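Uncharacterized protein (Parabacteroides merdae, PDB 4MXN) is probably a glycoside hydrolase of family 28 that folds as a right-handed parallel beta-helix and is expected to act on pectin-like polysaccharides, though its substrate is not established. Local coordinates at residues Ile151-Glu154 against Lys160-Gln163. Numbering follows the deposited sequence.
Sequences ICME and KIEQ
Strand 151-154 and segment 160-163, the end of strand 159-162 with the loop residue Gln163, face each other across the interior of the beta-helix, with the CA atoms of Ile151 and Ile161 9.6 Å apart and no hydrogen bond between the two backbones. A solenoid of this kind is filled from within, and here Ile161 does so by dividing its two branches between two partners. Its CD1 meets the terminal methyl CE of selenomethionine Met153 tip to tip at 3.8 Å, while the selenium SE stands 4.1 Å from the same CD1. Met153 was modelled in two conformations; in the one described, its chain bends at chi2 (97°), and selenium and methyl head toward Ile161. The other branch, CG2 of Ile161, lies 4.1 Å from CD1 of Ile151, the two side chains running alongside in opposing senses. The contact is wholly apolar and buried, a small patch of 113 Å² in all. Cys152 forms a disulfide with Cys99. Lengthwise, the interior continues through neighbouring coils: Ile113 of strand 111-114 touches all three residues, and Tyr176 of strand 174-177 packs on Met153 and Ile161. In its own parallel sheet, strand 151-154 is hydrogen-bonded between strands 104-106 and 174-177, whereas strand 159-162 pairs with strands 111-114 and 182-190.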
ATOM      1  N   ILE A 151      -1.417  -1.233   0.038  1.00 18.09           N
ATOM      2  CA  ILE A 151      -0.777  -1.289  -1.281  1.00 19.77           C
ATOM      3  C   ILE A 151      -1.565  -2.225  -2.193  1.00 24.60           C
ATOM      4  O   ILE A 151      -1.938  -3.326  -1.778  1.00 22.34           O
ATOM      5  CB  ILE A 151       0.705  -1.771  -1.131  1.00 24.56           C
ATOM      6  CG1 ILE A 151       1.602  -0.708  -0.478  1.00 24.05           C
ATOM      7  CG2 ILE A 151       1.292  -2.305  -2.436  1.00 28.97           C
ATOM      8  CD1 ILE A 151       2.977  -1.350   0.075  1.00 36.68           C
ATOM      9  N   CYS A 152      -1.814  -1.795  -3.437  1.00 24.74           N
ATOM     10  CA  CYS A 152      -2.489  -2.625  -4.432  1.00 26.93           C
ATOM     11  C   CYS A 152      -1.876  -2.377  -5.812  1.00 29.06           C
ATOM     12  O   CYS A 152      -1.934  -1.248  -6.307  1.00 26.98           O
ATOM     13  CB  CYS A 152      -3.997  -2.387  -4.443  1.00 29.31           C
ATOM     14  SG  CYS A 152      -4.909  -3.452  -5.595  1.00 35.16           S
HETATM   15  N   MSE A 153      -1.313  -3.431  -6.430  1.00 24.14           N
HETATM   16  CA  MSE A 153      -0.735  -3.340  -7.780  0.50 24.49           C
HETATM   17  C   MSE A 153      -1.459  -4.274  -8.720  1.00 27.34           C
HETATM   18  O   MSE A 153      -1.595  -5.463  -8.429  1.00 27.12           O
HETATM   19  CB  MSE A 153       0.765  -3.663  -7.797  0.50 26.94           C
HETATM   20  CG  MSE A 153       1.639  -2.469  -7.546  0.50 34.18           C
HETATM   21 SE   MSE A 153       2.150  -2.400  -5.678  0.38 41.92          SE
HETATM   22  CE  MSE A 153       2.889  -0.592  -5.680  0.50 38.45           C
ATOM     23  N   GLU A 154      -1.919  -3.750  -9.854  1.00 22.77           N
ATOM     24  CA  GLU A 154      -2.608  -4.583 -10.840  1.00 22.49           C
ATOM     25  C   GLU A 154      -2.029  -4.356 -12.234  1.00 24.62           C
ATOM     26  O   GLU A 154      -2.005  -3.221 -12.713  1.00 25.61           O
ATOM     27  CB  GLU A 154      -4.124  -4.354 -10.836  1.00 23.84           C
ATOM     28  CG  GLU A 154      -4.877  -5.440 -11.602  1.00 28.89           C
ATOM     29  CD  GLU A 154      -6.371  -5.225 -11.749  1.00 46.84           C
ATOM     30  OE1 GLU A 154      -6.991  -4.622 -10.843  1.00 46.90           O
ATOM     31  OE2 GLU A 154      -6.929  -5.685 -12.770  1.00 49.96           O
ATOM     32  N   LYS A 160       9.152  -2.895  -7.048  1.00 22.82           N
ATOM     33  CA  LYS A 160      10.093  -3.070  -5.955  1.00 20.29           C
ATOM     34  C   LYS A 160       9.517  -2.490  -4.660  1.00 21.34           C
ATOM     35  O   LYS A 160       9.419  -1.280  -4.499  1.00 20.17           O
ATOM     36  CB  LYS A 160      11.444  -2.428  -6.309  1.00 23.40           C
ATOM     37  CG  LYS A 160      12.550  -2.669  -5.279  1.00 29.20           C
ATOM     38  CD  LYS A 160      13.805  -1.896  -5.654  1.00 36.48           C
ATOM     39  CE  LYS A 160      14.770  -1.827  -4.505  1.00 36.43           C
ATOM     40  NZ  LYS A 160      16.004  -1.077  -4.865  1.00 31.25           N
ATOM     41  N   ILE A 161       9.141  -3.373  -3.736  1.00 17.77           N
ATOM     42  CA  ILE A 161       8.607  -2.985  -2.426  1.00 17.41           C
ATOM     43  C   ILE A 161       9.642  -3.384  -1.396  1.00 22.94           C
ATOM     44  O   ILE A 161      10.069  -4.535  -1.398  1.00 22.89           O
ATOM     45  CB  ILE A 161       7.207  -3.617  -2.113  1.00 20.15           C
ATOM     46  CG1 ILE A 161       6.179  -3.462  -3.271  1.00 21.11           C
ATOM     47  CG2 ILE A 161       6.634  -3.120  -0.746  1.00 20.21           C
ATOM     48  CD1 ILE A 161       5.739  -2.035  -3.659  1.00 25.25           C
ATOM     49  N   GLU A 162      10.057  -2.456  -0.521  1.00 22.53           N
ATOM     50  CA  GLU A 162      11.032  -2.801   0.518  1.00 22.01           C
ATOM     51  C   GLU A 162      10.920  -1.937   1.772  1.00 23.20           C
ATOM     52  O   GLU A 162      10.404  -0.817   1.718  1.00 21.32           O
ATOM     53  CB  GLU A 162      12.478  -2.712  -0.033  1.00 23.81           C
ATOM     54  CG  GLU A 162      12.929  -1.327  -0.493  1.00 25.76           C
ATOM     55  CD  GLU A 162      14.405  -1.196  -0.825  1.00 41.28           C
ATOM     56  OE1 GLU A 162      15.142  -2.210  -0.767  1.00 37.52           O
ATOM     57  OE2 GLU A 162      14.825  -0.064  -1.148  1.00 29.66           O
ATOM     58  N   GLN A 163      11.416  -2.485   2.901  1.00 18.88           N
ATOM     59  CA  GLN A 163      11.685  -1.877   4.216  1.00 19.33           C
ATOM     60  C   GLN A 163      10.491  -1.319   4.977  1.00 23.70           C
ATOM     61  O   GLN A 163      10.578  -1.198   6.203  1.00 22.08           O
ATOM     62  CB  GLN A 163      12.686  -0.707   4.071  1.00 21.24           C
ATOM     63  CG  GLN A 163      13.996  -1.023   3.349  1.00 24.06           C
ATOM     64  CD  GLN A 163      14.727   0.265   3.066  1.00 36.32           C
ATOM     65  OE1 GLN A 163      14.291   1.095   2.246  1.00 29.35           O
ATOM     66  NE2 GLN A 163      15.838   0.474   3.761  1.00 22.67           N
TER